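Local coordinates for protein heterodimeric restriction endonuclease R.BspD6I small subunit (PDB 2P14) that serves as the catalytic subunit of a heterodimeric type IIS restriction endonuclease, probably cutting DNA in complex with a site-specific nickase subunit, at residues S75-E80 / D84-S89; S89-L94 / A118-F123. All coordinates share one frame; numbering follows the deposited sequence. Where two conformers were deposited one is given.

How the contacts relate
Helix 80-98 takes part in both contacts. Contact 1 ties its first turns back to the loop that follows strand 69-75, and contact 2 sets its next turn, starting at the shared Ser-89, beside helix 115-121. The crossover built on this helix is consistent with the family's PDDEXK nuclease fold. The two centres lie 10 Å apart, on the same side of the chain's centre. His-120 of contact 2 also packs against contact 1: its CD2 is 3.5 Å from Gly-87 O, and its NE2 lies 3.5 Å from Asp-88 OD1. A sulfate sits beside contact 2, held by Arg-92 and His-93. His-93 also bonds Glu-73 on strand 69-75, the strand that leads into contact 1.

Contact 1: residues S75-E80 / D84-S89; sequences SLTIGE and DYEGDS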
loop_
_atom_site.group_PDB
_atom_site.type_symbol
_atom_site.label_atom_id
_atom_site.label_comp_id
_atom_site.label_asym_id
_atom_site.label_seq_id
_atom_site.Cartn_x
_atom_site.Cartn_y
_atom_site.Cartn_z
ATOM N N SER A 75 -4.523 -1.204 6.269
ATOM C CA SER A 75 -5.377 -0.986 7.437
ATOM C C SER A 75 -6.850 -0.964 7.068
ATOM O O SER A 75 -7.239 -0.304 6.111
ATOM C CB SER A 75 -5.048 0.350 8.103
ATOM O OG SER A 75 -5.822 0.460 9.300
ATOM N N LEU A 76 -7.654 -1.654 7.876
ATOM C CA LEU A 76 -9.103 -1.632 7.745
ATOM C C LEU A 76 -9.746 -0.501 8.567
ATOM O O LEU A 76 -10.972 -0.283 8.502
ATOM C CB LEU A 76 -9.701 -2.980 8.144
ATOM C CG LEU A 76 -9.355 -4.149 7.221
ATOM C CD1 LEU A 76 -9.866 -5.477 7.800
ATOM C CD2 LEU A 76 -9.906 -3.929 5.815
ATOM N N THR A 77 -8.904 0.241 9.287
ATOM C CA THR A 77 -9.375 1.383 10.097
ATOM C C THR A 77 -9.803 2.551 9.221
ATOM O O THR A 77 -9.103 2.916 8.252
ATOM C CB THR A 77 -8.267 1.817 11.059
ATOM O OG1 THR A 77 -7.898 0.683 11.840
ATOM C CG2 THR A 77 -8.730 2.928 12.017
ATOM N N ILE A 78 -10.951 3.135 9.573
ATOM C CA ILE A 78 -11.457 4.285 8.828
ATOM C C ILE A 78 -11.678 5.491 9.742
ATOM O O ILE A 78 -11.712 5.357 10.959
ATOM C CB ILE A 78 -12.773 3.958 8.061
ATOM C CG1 ILE A 78 -13.914 3.594 9.037
ATOM C CG2 ILE A 78 -12.510 2.888 6.970
ATOM C CD1 ILE A 78 -15.309 3.665 8.402
ATOM N N GLY A 79 -11.833 6.657 9.136
ATOM C CA GLY A 79 -12.104 7.880 9.894
ATOM C C GLY A 79 -10.869 8.415 10.608
ATOM O O GLY A 79 -9.736 8.089 10.238
ATOM N N GLU A 80 -11.081 9.274 11.609
ATOM C CA GLU A 80 -9.946 9.840 12.346
ATOM C C GLU A 80 -9.079 8.797 13.053
ATOM O O GLU A 80 -7.898 9.057 13.267
ATOM C CB GLU A 80 -10.395 10.929 13.328
ATOM C CG GLU A 80 -10.122 12.380 12.864
ATOM C CD GLU A 80 -9.005 13.061 13.652
ATOM O OE1 GLU A 80 -9.123 13.154 14.900
ATOM O OE2 GLU A 80 -8.011 13.511 13.031
ATOM N N ASP A 84 -4.995 8.360 13.874
ATOM C CA ASP A 84 -4.507 8.063 15.216
ATOM C C ASP A 84 -3.745 6.744 15.261
ATOM O O ASP A 84 -2.729 6.643 15.964
ATOM C CB ASP A 84 -5.665 7.963 16.210
ATOM C CG ASP A 84 -6.457 9.257 16.350
ATOM O OD1 ASP A 84 -6.025 10.329 15.845
ATOM O OD2 ASP A 84 -7.535 9.185 16.997
ATOM N N TYR A 85 -4.231 5.731 14.537
ATOM C CA TYR A 85 -3.651 4.381 14.611
ATOM C C TYR A 85 -2.500 4.132 13.623
ATOM O O TYR A 85 -1.582 3.319 13.900
ATOM C CB TYR A 85 -4.726 3.273 14.493
ATOM C CG TYR A 85 -5.849 3.320 15.547
ATOM C CD1 TYR A 85 -5.778 4.190 16.632
ATOM C CD2 TYR A 85 -6.953 2.470 15.456
ATOM C CE1 TYR A 85 -6.795 4.260 17.578
ATOM C CE2 TYR A 85 -7.967 2.511 16.413
ATOM C CZ TYR A 85 -7.882 3.415 17.458
ATOM O OH TYR A 85 -8.855 3.488 18.443
ATOM N N GLU A 86 -2.515 4.825 12.483
ATOM C CA GLU A 86 -1.567 4.485 11.408
ATOM C C GLU A 86 -0.623 5.615 11.018
ATOM O O GLU A 86 0.414 5.357 10.424
ATOM C CB GLU A 86 -2.299 4.048 10.117
ATOM C CG GLU A 86 -3.387 2.965 10.281
ATOM C CD GLU A 86 -2.870 1.577 10.644
ATOM O OE1 GLU A 86 -1.664 1.337 10.538
ATOM O OE2 GLU A 86 -3.702 0.708 10.996
ATOM N N GLY A 87 -1.016 6.865 11.267
ATOM C CA GLY A 87 -0.244 7.996 10.725
ATOM C C GLY A 87 1.231 7.958 11.095
ATOM O O GLY A 87 2.119 8.077 10.228
ATOM N N ASP A 88 1.507 7.796 12.380
ATOM C CA ASP A 88 2.901 7.822 12.854
ATOM C C ASP A 88 3.723 6.626 12.397
ATOM O O ASP A 88 4.853 6.775 11.932
ATOM C CB ASP A 88 2.955 7.931 14.380
ATOM C CG ASP A 88 2.659 9.345 14.883
ATOM O OD1 ASP A 88 2.501 10.283 14.067
ATOM O OD2 ASP A 88 2.568 9.506 16.122
ATOM N N SER A 89 3.149 5.432 12.502
ATOM C CA SER A 89 3.880 4.238 12.111
ATOM C C SER A 89 4.129 4.192 10.591
ATOM O O SER A 89 5.207 3.767 10.177
ATOM C CB SER A 89 3.192 2.983 12.625
ATOM O OG SER A 89 1.922 2.872 12.053
#
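Ser-75 and Glu-86 join the start of a beta-alpha-beta crossover: strand 69-75 enters a loop, helix 80-98 follows, and strand 104-110 returns parallel beside the first strand. The hydroxyl Ser-75 OG donates to Glu-86 OE2 at 2.7 Å, arriving from above the carboxylate plane, 46° out of it. The same oxygen accepts from Thr-77 N at 3.1 Å, which makes an ST turn at the start of the loop. OG is thus tied on one side to the helix and on the other to the loop backbone. The acid reaches it through a turn about its CB-CG bond (chi2 -69°). An alanine in place of Glu-86 would probably leave the Ser-75 hydroxyl proton without its acceptor on the helix, though Thr-77 N would still hold OG from the loop side.

Next along the loop, the methyl Thr-77 CG2 approaches Tyr-85 CD2 at 3.9 Å. The two side chains cross at about a right angle, and the methyl meets the ring obliquely. The phenol oxygen takes no part here; it is bonded to Lys-81 NZ. Farther on, the loop runs into the helix itself, where Asp-84 N donates to Glu-80 O at 3.0 Å, nearly straight at 167°. This bond spans four residues, and the helix then widens to a pi-type turn at 84-87.

Phe-108 of strand 104-110 packs against Ser-75 and Glu-86, and Phe-117 of helix 115-121 also touches Glu-86. Gln-82 NE2 is bonded to Thr-77 O, a further tie between loop and helix. Besides the hydroxyl, Ser-75 CB also approaches the same carboxylate oxygen, at 3.2 Å from Glu-86 OE2.

Contact 2: residues S89-L94 / A118-F123; sequences SVVRHL and ARHIGF. With SO4 (sulfate ion), chain C.
Val-91 and His-120 meet where helix 80-98 runs past the end of helix 115-121. The methyl Val-91 CG2 lies 4.0 Å from His-120 CD2 and slightly farther from NE2, so it meets the CD2-NE2 side of the imidazole at an oblique angle. On the deeper side, Ile-121 CG2 lies 4.2 Å from Val-90 CG1 and 4.3 Å from Val-91 CG2, one methyl shared by two valines. Its position follows from the Ile-121 rotamer: at chi1 61°, CG1 occupies the crowded position between the backbone N and the carbonyl carbon, and CG2 is left anti to the carbonyl carbon. No hydrogen bond crosses between the segments, so the contact is held by apolar contacts and the ring alone.

The adjoining residues of helix 80-98 hold a sulfate, probably from the crystallisation liquor. His-93 NE2 donates to sulfate O1 at 2.8 Å, well aligned at 162°. The Arg-92 chain bends at chi3 (72°), bringing NH2 to the same oxygen at 2.7 Å, in a bond that is weak because of its poor angle. O1 lies at the edge of both flat groups, near their planes. Gly-57 N is a further donor to the anion. The other ring nitrogen of His-93, ND1, is bonded to Glu-73 OE2, which helps fix the ring's rotation, while Ser-89 O stands 3.0 Å above the ring plane, offset toward the rim.

Around the valine and isoleucine methyls the fold closes in. Val-90 packs on Thr-106 and Phe-108 of strand 104-110 and, like Ile-121, on Val-130 of strand 130-134. Both helices reach the sheet, and helix 115-121 is flanked by helix 174-184, with Trp-177 on Ile-121 and Arg-119 in a salt bridge to Glu-175.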
loop_
_atom_site.group_PDB
_atom_site.type_symbol
_atom_site.label_atom_id
_atom_site.label_comp_id
_atom_site.label_asym_id
_atom_site.label_seq_id
_atom_site.Cartn_x
_atom_site.Cartn_y
_atom_site.Cartn_z
ATOM N N SER A 89 3.149 5.432 12.502
ATOM C CA SER A 89 3.880 4.238 12.111
ATOM C C SER A 89 4.129 4.192 10.591
ATOM O O SER A 89 5.207 3.767 10.177
ATOM C CB SER A 89 3.192 2.983 12.625
ATOM O OG SER A 89 1.922 2.872 12.053
ATOM N N VAL A 90 3.164 4.647 9.774
ATOM C CA VAL A 90 3.390 4.705 8.317
ATOM C C VAL A 90 4.589 5.589 8.016
ATOM O O VAL A 90 5.482 5.219 7.247
ATOM C CB VAL A 90 2.131 5.209 7.565
ATOM C CG1 VAL A 90 2.463 5.646 6.120
ATOM C CG2 VAL A 90 1.068 4.094 7.544
ATOM N N VAL A 91 4.625 6.768 8.619
ATOM C CA VAL A 91 5.713 7.692 8.304
ATOM C C VAL A 91 7.037 7.183 8.874
ATOM O O VAL A 91 8.078 7.243 8.203
ATOM C CB VAL A 91 5.370 9.122 8.781
ATOM C CG1 VAL A 91 6.615 10.040 8.683
ATOM C CG2 VAL A 91 4.212 9.675 7.922
ATOM N N ARG A 92 6.992 6.711 10.118
ATOM C CA ARG A 92 8.195 6.209 10.776
ATOM C C ARG A 92 8.825 5.053 9.994
ATOM O O ARG A 92 10.054 4.970 9.853
ATOM C CB ARG A 92 7.891 5.759 12.218
ATOM C CG ARG A 92 9.109 5.267 13.003
ATOM C CD ARG A 92 8.751 4.969 14.465
ATOM N NE ARG A 92 7.930 3.766 14.636
ATOM C CZ ARG A 92 6.620 3.776 14.895
ATOM N NH1 ARG A 92 5.964 4.923 15.020
ATOM N NH2 ARG A 92 5.959 2.642 15.035
ATOM N N HIS A 93 8.017 4.113 9.517
ATOM C CA HIS A 93 8.626 3.000 8.811
ATOM C C HIS A 93 9.358 3.471 7.560
ATOM O O HIS A 93 10.438 2.971 7.235
ATOM C CB HIS A 93 7.593 1.948 8.400
ATOM C CG HIS A 93 6.877 1.317 9.546
ATOM N ND1 HIS A 93 5.644 0.721 9.383
ATOM C CD2 HIS A 93 7.195 1.201 10.859
ATOM C CE1 HIS A 93 5.242 0.239 10.549
ATOM N NE2 HIS A 93 6.161 0.520 11.460
ATOM N N LEU A 94 8.743 4.419 6.859
ATOM C CA LEU A 94 9.358 4.921 5.640
ATOM C C LEU A 94 10.641 5.678 5.949
ATOM O O LEU A 94 11.619 5.518 5.236
ATOM C CB LEU A 94 8.376 5.800 4.864
ATOM C CG LEU A 94 8.854 6.262 3.457
ATOM C CD1 LEU A 94 9.315 5.125 2.568
ATOM C CD2 LEU A 94 7.722 6.982 2.794
ATOM N N ALA A 118 -4.622 11.779 5.233
ATOM C CA ALA A 118 -4.003 12.266 3.981
ATOM C C ALA A 118 -3.196 13.541 4.203
ATOM O O ALA A 118 -2.119 13.702 3.627
ATOM C CB ALA A 118 -5.061 12.502 2.924
ATOM N N ARG A 119 -3.720 14.430 5.046
ATOM C CA ARG A 119 -2.966 15.629 5.421
ATOM C C ARG A 119 -1.649 15.294 6.116
ATOM O O ARG A 119 -0.605 15.914 5.835
ATOM C CB ARG A 119 -3.836 16.590 6.257
ATOM C CG ARG A 119 -4.950 17.241 5.422
ATOM C CD ARG A 119 -5.743 18.175 6.317
ATOM N NE ARG A 119 -6.998 18.570 5.705
ATOM C CZ ARG A 119 -8.184 18.217 6.174
ATOM N NH1 ARG A 119 -8.273 17.469 7.280
ATOM N NH2 ARG A 119 -9.283 18.630 5.556
ATOM N N HIS A 120 -1.697 14.301 7.009
ATOM C CA HIS A 120 -0.506 13.832 7.702
ATOM C C HIS A 120 0.550 13.261 6.773
ATOM O O HIS A 120 1.725 13.633 6.842
ATOM C CB HIS A 120 -0.898 12.753 8.734
ATOM C CG HIS A 120 0.208 12.399 9.677
ATOM N ND1 HIS A 120 0.581 13.237 10.712
ATOM C CD2 HIS A 120 1.011 11.315 9.759
ATOM C CE1 HIS A 120 1.574 12.678 11.381
ATOM N NE2 HIS A 120 1.858 11.519 10.822
ATOM N N ILE A 121 0.149 12.303 5.924
ATOM C CA ILE A 121 1.144 11.607 5.079
ATOM C C ILE A 121 1.580 12.445 3.887
ATOM O O ILE A 121 2.528 12.080 3.197
ATOM C CB ILE A 121 0.649 10.230 4.572
ATOM C CG1 ILE A 121 -0.626 10.431 3.717
ATOM C CG2 ILE A 121 0.450 9.299 5.779
ATOM C CD1 ILE A 121 -0.965 9.272 2.767
ATOM N N GLY A 122 0.865 13.542 3.647
ATOM C CA GLY A 122 1.262 14.464 2.588
ATOM C C GLY A 122 2.221 15.553 3.035
ATOM O O GLY A 122 2.553 16.453 2.251
ATOM N N PHE A 123 2.699 15.471 4.287
ATOM C CA PHE A 123 3.553 16.528 4.871
ATOM C C PHE A 123 4.885 16.745 4.137
ATOM O O PHE A 123 5.299 17.901 3.895
ATOM C CB PHE A 123 3.808 16.257 6.367
ATOM C CG PHE A 123 4.712 17.285 7.003
ATOM C CD1 PHE A 123 4.224 18.541 7.336
ATOM C CD2 PHE A 123 6.066 17.017 7.200
ATOM C CE1 PHE A 123 5.081 19.530 7.911
ATOM C CE2 PHE A 123 6.922 17.993 7.768
ATOM C CZ PHE A 123 6.425 19.233 8.137
HETATM S S SO4 C . 4.321 -0.597 14.385
HETATM O O1 SO4 C . 5.554 0.168 14.143
HETATM O O2 SO4 C . 3.373 0.275 15.096
HETATM O O3 SO4 C . 4.640 -1.786 15.184
HETATM O O4 SO4 C . 3.761 -0.997 13.091
#